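Local coordinates for CobC (Shigella flexneri 2a, PDB 6NRU), which probably hydrolyses the phosphate from adenosylcobalamin 5'-phosphate and from alpha-ribazole 5'-phosphate, in the assembly of the nucleotide loop of vitamin B12, at residues Val18-Tyr22 with Arg93-Leu98; Leu41-Leu45 with Gln178-Ser182; Val48-Val53 with Arg72-Val76. All coordinates share one frame; numbering follows the deposited sequence.

Contact 1 of 3, residues Val18-Tyr22 with Arg93-Leu98; sequences VDGLY and RHHRDL
Tyr22 and Arg93 join two loops on the surface of the histidine phosphatase domain, one leaving a helix through a Schellman motif and the other entering helix 95-101 through an N-cap. Tyr22 N donates to Arg93 O at 3.0 Å in a nearly straight bond, 173° at the hydrogen. The tight part gathers around this link. The same carbonyl oxygen lies in the plane of the Tyr22 ring, at its CD2 edge. Leu98 CD1 comes to Tyr22 CE2 obliquely, at 3.6 Å, the buried leucine reaching back from the first turn of the helix. Beyond the ring, the phenol oxygen pairs with Tyr106 OH, and Phe87 meets Tyr22 edge-to-face. Leu21 sends CD2 against the backbone of Arg93 and His94, 3.5 Å from His94 N.

Toward solvent, around exposed Gly20, the segments meet without a hydrogen bond, carbonyl oxygens against the His94 ring. Gly20, with positive phi, is the C-prime residue of the Schellman motif. Its carbonyl oxygen approaches His94 CD2 obliquely, whereas Asp19 O comes to the ring edge, 3.3 Å from the same carbon. His94 turns its ring here with CG anti to the backbone N (chi1 -160°), which also brings ND1 round to cap the helix: Arg96 N donates to His94 ND1 at 3.2 Å, only 4° out of the imidazole plane.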
loop_
_atom_site.group_PDB
_atom_site.type_symbol
_atom_site.label_atom_id
_atom_site.label_comp_id
_atom_site.label_asym_id
_atom_site.label_seq_id
_atom_site.Cartn_x
_atom_site.Cartn_y
_atom_site.Cartn_z
ATOM N N VAL A 18 -16.235 -2.109 0.956
ATOM C CA VAL A 18 -17.665 -1.963 0.713
ATOM C C VAL A 18 -18.418 -1.874 2.032
ATOM O O VAL A 18 -19.347 -1.070 2.181
ATOM C CB VAL A 18 -18.171 -3.126 -0.161
ATOM C CG1 VAL A 18 -19.686 -3.109 -0.251
ATOM C CG2 VAL A 18 -17.552 -3.050 -1.547
ATOM N N ASP A 19 -18.013 -2.667 3.019
ATOM C CA ASP A 19 -18.686 -2.704 4.307
ATOM C C ASP A 19 -18.074 -1.754 5.328
ATOM O O ASP A 19 -18.414 -1.839 6.513
ATOM C CB ASP A 19 -18.684 -4.131 4.849
ATOM C CG ASP A 19 -19.158 -5.136 3.821
ATOM O OD1 ASP A 19 -19.806 -4.715 2.837
ATOM O OD2 ASP A 19 -18.887 -6.343 3.991
ATOM N N GLY A 20 -17.188 -0.856 4.900
ATOM C CA GLY A 20 -16.615 0.136 5.798
ATOM C C GLY A 20 -15.891 -0.442 6.994
ATOM O O GLY A 20 -15.874 0.180 8.062
ATOM N N LEU A 21 -15.287 -1.614 6.844
ATOM C CA LEU A 21 -14.643 -2.300 7.951
ATOM C C LEU A 21 -13.145 -2.029 7.960
ATOM O O LEU A 21 -12.544 -1.695 6.936
ATOM C CB LEU A 21 -14.892 -3.808 7.875
ATOM C CG LEU A 21 -16.352 -4.262 7.871
ATOM C CD1 LEU A 21 -16.447 -5.753 7.578
ATOM C CD2 LEU A 21 -17.027 -3.925 9.192
ATOM N N TYR A 22 -12.551 -2.169 9.140
ATOM C CA TYR A 22 -11.100 -2.200 9.247
ATOM C C TYR A 22 -10.584 -3.481 8.608
ATOM O O TYR A 22 -11.100 -4.570 8.881
ATOM C CB TYR A 22 -10.675 -2.117 10.709
ATOM C CG TYR A 22 -10.816 -0.734 11.297
ATOM C CD1 TYR A 22 -9.744 0.150 11.295
ATOM C CD2 TYR A 22 -12.021 -0.306 11.844
ATOM C CE1 TYR A 22 -9.864 1.417 11.828
ATOM C CE2 TYR A 22 -12.151 0.962 12.379
ATOM C CZ TYR A 22 -11.069 1.819 12.369
ATOM O OH TYR A 22 -11.188 3.083 12.898
ATOM N N ARG A 93 -14.076 -5.341 11.557
ATOM C CA ARG A 93 -15.058 -4.725 12.433
ATOM C C ARG A 93 -15.194 -3.252 12.071
ATOM O O ARG A 93 -14.283 -2.642 11.506
ATOM C CB ARG A 93 -14.678 -4.903 13.911
ATOM C CG ARG A 93 -14.779 -6.349 14.384
ATOM C CD ARG A 93 -14.067 -6.580 15.706
ATOM N NE ARG A 93 -14.781 -5.982 16.831
ATOM C CZ ARG A 93 -14.266 -5.838 18.048
ATOM N NH1 ARG A 93 -13.030 -6.251 18.301
ATOM N NH2 ARG A 93 -14.985 -5.278 19.013
ATOM N N HIS A 94 -16.350 -2.687 12.404
ATOM C CA HIS A 94 -16.721 -1.353 11.959
ATOM C C HIS A 94 -16.462 -0.313 13.043
ATOM O O HIS A 94 -16.439 -0.612 14.239
ATOM C CB HIS A 94 -18.195 -1.314 11.544
ATOM C CG HIS A 94 -18.543 -0.164 10.651
ATOM N ND1 HIS A 94 -18.747 1.114 11.126
ATOM C CD2 HIS A 94 -18.733 -0.099 9.311
ATOM C CE1 HIS A 94 -19.042 1.917 10.120
ATOM N NE2 HIS A 94 -19.042 1.205 9.007
ATOM N N HIS A 95 -16.286 0.931 12.594
ATOM C CA HIS A 95 -16.001 2.039 13.499
ATOM C C HIS A 95 -17.110 2.232 14.529
ATOM O O HIS A 95 -16.831 2.449 15.714
ATOM C CB HIS A 95 -15.788 3.314 12.681
ATOM C CG HIS A 95 -15.790 4.572 13.491
ATOM N ND1 HIS A 95 -14.731 4.943 14.292
ATOM C CD2 HIS A 95 -16.716 5.553 13.613
ATOM C CE1 HIS A 95 -15.008 6.095 14.879
ATOM N NE2 HIS A 95 -16.207 6.485 14.484
ATOM N N ARG A 96 -18.375 2.168 14.100
ATOM C CA ARG A 96 -19.473 2.383 15.038
ATOM C C ARG A 96 -19.470 1.328 16.133
ATOM O O ARG A 96 -19.571 1.648 17.322
ATOM C CB ARG A 96 -20.817 2.387 14.310
ATOM C CG ARG A 96 -20.766 2.822 12.863
ATOM C CD ARG A 96 -22.096 2.547 12.173
ATOM N NE ARG A 96 -22.354 1.115 12.028
ATOM C CZ ARG A 96 -22.345 0.462 10.870
ATOM N NH1 ARG A 96 -22.086 1.106 9.741
ATOM N NH2 ARG A 96 -22.597 -0.839 10.842
ATOM N N ASP A 97 -19.347 0.057 15.750
ATOM C CA ASP A 97 -19.383 -1.017 16.736
ATOM C C ASP A 97 -18.195 -0.954 17.689
ATOM O O ASP A 97 -18.319 -1.345 18.855
ATOM C CB ASP A 97 -19.425 -2.374 16.031
ATOM C CG ASP A 97 -20.729 -2.607 15.295
ATOM O OD1 ASP A 97 -21.800 -2.320 15.874
ATOM O OD2 ASP A 97 -20.684 -3.080 14.140
ATOM N N LEU A 98 -17.046 -0.460 17.221
ATOM C CA LEU A 98 -15.846 -0.466 18.050
ATOM C C LEU A 98 -15.913 0.573 19.164
ATOM O O LEU A 98 -15.297 0.382 20.222
ATOM C CB LEU A 98 -14.609 -0.234 17.182
ATOM C CG LEU A 98 -14.156 -1.423 16.331
ATOM C CD1 LEU A 98 -13.193 -0.977 15.239
ATOM C CD2 LEU A 98 -13.519 -2.482 17.210
#

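Contact 2 of 3, residues Leu41-Leu45 with Gln178-Ser182; sequences LHTLL and QGCWS
Helix 32-44 packs its C-terminal turn on the central sheet of the histidine phosphatase fold, where Leu41, Leu44 and Leu45 meet Trp181 at the start of strand 181-187. The contact is buried and apolar, with the indole as its centre. Leu45, the first residue beyond the helix, lays CD2 over one face of the indole: the methyl sits 3.9 Å from the centroid of the five-membered ring and 11° off its normal, a CH-pi contact. Its other methyl, CD1, rests near Trp181 CB. Leu41 approaches differently, along the edge of the ring, with CD2 3.7 Å from Trp181 CD1. Leu44 reaches the same edge more distantly, its CD1 4.3 Å from Trp181 CD1. The three leucines thus hold the pyrrole end of the indole from a face and an edge.

The CB bond of Trp181 points toward the helix and, with CG between the backbone N and the carbonyl carbon (chi1 61°), the five-membered ring lies under Leu45 CD2. The polar corner of the indole is satisfied by Ala200 O, which accepts from Trp181 NE1, while the ring of Trp7 meets that of Trp181 at about 40°. Leu41 and Leu45 also touch Ile9 on strand 5-10, the strand that ends near the likely phosphohistidine, His11. Toward the loop before strand 181-187, Leu41 packs on the backbone as well: CD1 lies 4.2 Å from Gly179 C, and CD2 lies 3.7 Å from Cys180 O.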
loop_
_atom_site.group_PDB
_atom_site.type_symbol
_atom_site.label_atom_id
_atom_site.label_comp_id
_atom_site.label_asym_id
_atom_site.label_seq_id
_atom_site.Cartn_x
_atom_site.Cartn_y
_atom_site.Cartn_z
ATOM N N LEU A 41 -5.665 -1.739 -14.907
ATOM C CA LEU A 41 -4.284 -1.354 -14.642
ATOM C C LEU A 41 -3.301 -2.196 -15.443
ATOM O O LEU A 41 -2.234 -1.704 -15.831
ATOM C CB LEU A 41 -3.980 -1.479 -13.150
ATOM C CG LEU A 41 -4.343 -0.289 -12.265
ATOM C CD1 LEU A 41 -4.283 -0.693 -10.801
ATOM C CD2 LEU A 41 -3.422 0.885 -12.541
ATOM N N HIS A 42 -3.636 -3.464 -15.691
ATOM C CA HIS A 42 -2.765 -4.312 -16.495
ATOM C C HIS A 42 -2.565 -3.731 -17.887
ATOM O O HIS A 42 -1.442 -3.704 -18.404
ATOM C CB HIS A 42 -3.340 -5.722 -16.594
ATOM C CG HIS A 42 -2.880 -6.469 -17.806
ATOM N ND1 HIS A 42 -1.613 -6.998 -17.915
ATOM C CD2 HIS A 42 -3.511 -6.757 -18.968
ATOM C CE1 HIS A 42 -1.486 -7.591 -19.088
ATOM N NE2 HIS A 42 -2.623 -7.459 -19.748
ATOM N N THR A 43 -3.644 -3.263 -18.513
ATOM C CA THR A 43 -3.509 -2.644 -19.824
ATOM C C THR A 43 -2.950 -1.230 -19.728
ATOM O O THR A 43 -2.322 -0.754 -20.679
ATOM C CB THR A 43 -4.860 -2.638 -20.542
ATOM O OG1 THR A 43 -5.787 -1.827 -19.816
ATOM C CG2 THR A 43 -5.414 -4.053 -20.646
ATOM N N LEU A 44 -3.157 -0.550 -18.595
ATOM C CA LEU A 44 -2.660 0.814 -18.455
ATOM C C LEU A 44 -1.140 0.851 -18.386
ATOM O O LEU A 44 -0.531 1.849 -18.787
ATOM C CB LEU A 44 -3.257 1.480 -17.215
ATOM C CG LEU A 44 -4.684 2.015 -17.329
ATOM C CD1 LEU A 44 -5.072 2.753 -16.061
ATOM C CD2 LEU A 44 -4.809 2.920 -18.543
ATOM N N LEU A 45 -0.518 -0.221 -17.889
ATOM C CA LEU A 45 0.928 -0.319 -17.737
ATOM C C LEU A 45 1.487 -1.520 -18.495
ATOM O O LEU A 45 2.487 -2.117 -18.082
ATOM C CB LEU A 45 1.308 -0.398 -16.265
ATOM C CG LEU A 45 0.643 0.664 -15.387
ATOM C CD1 LEU A 45 0.308 0.116 -14.002
ATOM C CD2 LEU A 45 1.521 1.898 -15.296
ATOM N N GLN A 178 -7.612 3.541 -5.355
ATOM C CA GLN A 178 -7.779 2.244 -5.988
ATOM C C GLN A 178 -8.132 2.421 -7.459
ATOM O O GLN A 178 -8.818 3.370 -7.845
ATOM C CB GLN A 178 -8.859 1.431 -5.273
ATOM C CG GLN A 178 -8.466 1.020 -3.858
ATOM C CD GLN A 178 -9.597 0.359 -3.097
ATOM O OE1 GLN A 178 -10.753 0.776 -3.192
ATOM N NE2 GLN A 178 -9.270 -0.671 -2.323
ATOM N N GLY A 179 -7.646 1.497 -8.283
ATOM C CA GLY A 179 -7.791 1.622 -9.716
ATOM C C GLY A 179 -6.852 2.617 -10.357
ATOM O O GLY A 179 -7.005 2.910 -11.549
ATOM N N CYS A 180 -5.892 3.146 -9.605
ATOM C CA CYS A 180 -4.934 4.129 -10.080
ATOM C C CYS A 180 -3.518 3.613 -9.870
ATOM O O CYS A 180 -3.290 2.597 -9.210
ATOM C CB CYS A 180 -5.105 5.469 -9.354
ATOM S SG CYS A 180 -6.751 6.201 -9.440
ATOM N N TRP A 181 -2.559 4.341 -10.434
ATOM C CA TRP A 181 -1.149 4.037 -10.252
ATOM C C TRP A 181 -0.380 5.334 -10.044
ATOM O O TRP A 181 -0.766 6.393 -10.549
ATOM C CB TRP A 181 -0.580 3.262 -11.449
ATOM C CG TRP A 181 -0.670 4.012 -12.742
ATOM C CD1 TRP A 181 -1.707 3.995 -13.630
ATOM C CD2 TRP A 181 0.316 4.896 -13.292
ATOM N NE1 TRP A 181 -1.427 4.814 -14.699
ATOM C CE2 TRP A 181 -0.192 5.378 -14.516
ATOM C CE3 TRP A 181 1.579 5.325 -12.870
ATOM C CZ2 TRP A 181 0.519 6.267 -15.320
ATOM C CZ3 TRP A 181 2.282 6.206 -13.670
ATOM C CH2 TRP A 181 1.750 6.669 -14.882
ATOM N N SER A 182 0.707 5.240 -9.281
ATOM C CA SER A 182 1.576 6.371 -8.994
ATOM C C SER A 182 3.021 5.978 -9.270
ATOM O O SER A 182 3.357 4.795 -9.367
ATOM C CB SER A 182 1.429 6.835 -7.542
ATOM O OG SER A 182 0.066 6.993 -7.201
#

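Contact 3 of 3, residues Val48-Val53 with Arg72-Val76; sequences VSFDLV and RQLPV
Arg72 grips the carbonyl of Val48 end-on, NH1 and NH2 both donating to the one oxygen. Arg72 NH2 makes the shorter bond, 2.8 Å to Val48 O, and Arg72 NH1 the longer, 3.0 Å to the same atom. Both are bent, with angles at the hydrogen of 151° and 140°, as expected when two nitrogens converge on a single acceptor. Val48 O lies in the guanidinium plane, while both donors approach it from the same face of the carbonyl plane. A bend in the arginine chain at chi3 swings the guanidinium onto the turn around Ser49, an inverse gamma turn.

Phe50 puts its CD2 over one face of this guanidinium, 3.7 Å from Arg72 NH1, so that NH1 meets the edge of the phenyl ring. The two planes are inclined by 43°, and the Val48 CG1 methyl sits over one face of the phenyl ring, toward its rim. Beyond it, Leu74 takes up the backbone side of Phe50: CD1 meets Phe50 CB at 3.7 Å, and CD2 rests on the carbonyl of Phe50. Leu74 CB also touches Val53 CG2, the two side chains crossing at about a right angle, and both residues pack against Leu69 of helix 59-69.

Farther on, Val53 N donates weakly to Pro75 O at 3.1 Å, and Val53 and Val76 stand side by side on one face of the sheet, Val53 CB 4.0 Å from Val76 CG2. Here parallel strands 52-55 and 76-78 begin to pair, joined through helix 59-69 in a beta-alpha-beta crossover at the sheet edge.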
loop_
_atom_site.group_PDB
_atom_site.type_symbol
_atom_site.label_atom_id
_atom_site.label_comp_id
_atom_site.label_asym_id
_atom_site.label_seq_id
_atom_site.Cartn_x
_atom_site.Cartn_y
_atom_site.Cartn_z
ATOM N N VAL A 48 4.954 -0.655 -19.941
ATOM C CA VAL A 48 5.969 -0.261 -18.972
ATOM C C VAL A 48 6.819 -1.485 -18.658
ATOM O O VAL A 48 6.319 -2.482 -18.126
ATOM C CB VAL A 48 5.335 0.314 -17.698
ATOM C CG1 VAL A 48 6.413 0.635 -16.678
ATOM C CG2 VAL A 48 4.518 1.556 -18.029
ATOM N N SER A 49 8.106 -1.412 -18.992
ATOM C CA SER A 49 9.011 -2.552 -18.868
ATOM C C SER A 49 9.535 -2.621 -17.440
ATOM O O SER A 49 10.586 -2.072 -17.107
ATOM C CB SER A 49 10.151 -2.442 -19.872
ATOM O OG SER A 49 10.593 -1.101 -19.987
ATOM N N PHE A 50 8.788 -3.311 -16.584
ATOM C CA PHE A 50 9.256 -3.566 -15.232
ATOM C C PHE A 50 10.368 -4.609 -15.240
ATOM O O PHE A 50 10.451 -5.460 -16.130
ATOM C CB PHE A 50 8.110 -4.049 -14.342
ATOM C CG PHE A 50 6.926 -3.125 -14.310
ATOM C CD1 PHE A 50 6.926 -2.004 -13.498
ATOM C CD2 PHE A 50 5.805 -3.387 -15.083
ATOM C CE1 PHE A 50 5.837 -1.159 -13.464
ATOM C CE2 PHE A 50 4.712 -2.544 -15.052
ATOM C CZ PHE A 50 4.727 -1.429 -14.241
ATOM N N ASP A 51 11.233 -4.527 -14.233
ATOM C CA ASP A 51 12.255 -5.536 -14.001
ATOM C C ASP A 51 12.194 -6.103 -12.592
ATOM O O ASP A 51 13.025 -6.952 -12.246
ATOM C CB ASP A 51 13.653 -4.962 -14.274
ATOM C CG ASP A 51 13.828 -3.561 -13.726
ATOM O OD1 ASP A 51 14.857 -2.925 -14.040
ATOM O OD2 ASP A 51 12.939 -3.096 -12.982
ATOM N N LEU A 52 11.235 -5.669 -11.778
ATOM C CA LEU A 52 11.101 -6.162 -10.417
ATOM C C LEU A 52 9.695 -5.856 -9.922
ATOM O O LEU A 52 9.139 -4.802 -10.237
ATOM C CB LEU A 52 12.143 -5.528 -9.488
ATOM C CG LEU A 52 12.221 -6.107 -8.075
ATOM C CD1 LEU A 52 12.583 -7.590 -8.115
ATOM C CD2 LEU A 52 13.218 -5.329 -7.238
ATOM N N VAL A 53 9.125 -6.782 -9.155
ATOM C CA VAL A 53 7.825 -6.588 -8.524
ATOM C C VAL A 53 7.972 -6.906 -7.042
ATOM O O VAL A 53 8.402 -8.006 -6.680
ATOM C CB VAL A 53 6.728 -7.463 -9.154
ATOM C CG1 VAL A 53 5.419 -7.277 -8.401
ATOM C CG2 VAL A 53 6.552 -7.124 -10.628
ATOM N N ARG A 72 2.885 -11.750 -18.143
ATOM C CA ARG A 72 4.214 -11.151 -18.196
ATOM C C ARG A 72 5.416 -11.890 -17.630
ATOM O O ARG A 72 6.532 -11.614 -18.055
ATOM C CB ARG A 72 4.170 -9.717 -17.690
ATOM C CG ARG A 72 3.423 -8.791 -18.633
ATOM C CD ARG A 72 3.488 -7.359 -18.170
ATOM N NE ARG A 72 4.858 -6.890 -18.188
ATOM C CZ ARG A 72 5.206 -5.618 -18.212
ATOM N NH1 ARG A 72 4.280 -4.687 -18.224
ATOM N NH2 ARG A 72 6.477 -5.282 -18.230
ATOM N N GLN A 73 5.197 -12.773 -16.663
ATOM C CA GLN A 73 6.265 -13.568 -16.035
ATOM C C GLN A 73 7.425 -12.827 -15.377
ATOM O O GLN A 73 8.566 -13.170 -15.598
ATOM C CB GLN A 73 6.823 -14.620 -17.005
ATOM C CG GLN A 73 6.008 -15.889 -17.094
ATOM C CD GLN A 73 6.519 -16.929 -16.145
ATOM O OE1 GLN A 73 7.057 -16.608 -15.095
ATOM N NE2 GLN A 73 6.365 -18.182 -16.511
ATOM N N LEU A 74 7.133 -11.832 -14.555
ATOM C CA LEU A 74 8.171 -11.058 -13.893
ATOM C C LEU A 74 8.437 -11.599 -12.492
ATOM O O LEU A 74 7.557 -12.213 -11.880
ATOM C CB LEU A 74 7.771 -9.581 -13.805
ATOM C CG LEU A 74 7.918 -8.774 -15.097
ATOM C CD1 LEU A 74 7.036 -7.535 -15.073
ATOM C CD2 LEU A 74 9.373 -8.398 -15.326
ATOM N N PRO A 75 9.646 -11.398 -11.965
ATOM C CA PRO A 75 9.951 -11.881 -10.608
ATOM C C PRO A 75 9.208 -11.073 -9.553
ATOM O O PRO A 75 9.202 -9.841 -9.585
ATOM C CB PRO A 75 11.469 -11.688 -10.497
ATOM C CG PRO A 75 11.950 -11.583 -11.920
ATOM C CD PRO A 75 10.845 -10.879 -12.640
ATOM N N VAL A 76 8.593 -11.780 -8.605
ATOM C CA VAL A 76 7.742 -11.176 -7.584
ATOM C C VAL A 76 8.342 -11.474 -6.218
ATOM O O VAL A 76 8.378 -12.634 -5.788
ATOM C CB VAL A 76 6.299 -11.692 -7.662
ATOM C CG1 VAL A 76 5.466 -11.115 -6.523
ATOM C CG2 VAL A 76 5.686 -11.355 -9.012
#

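From the N terminus, the chain leaves helix 15-18 into 18-22, the first half of contact 1, which is closed only at 93-98. In between runs helix 32-44, whose last turn opens contact 2; its partner 178-182 comes much later, so contacts 1 and 2 cross. Contact 3, from 48-53 to 72-76, closes a short loop around helix 59-69 and is nested inside both others. Contacts 2 and 3 touch, Leu45 O lying 3.1 Å from Arg72 NH1, and both reach the central sheet, contact 3 at its edge strand 76-78. Contact 1 stands apart, about 35 Å centre to centre from contact 3, tying the loop after helix 15-18 to the start of helix 95-101.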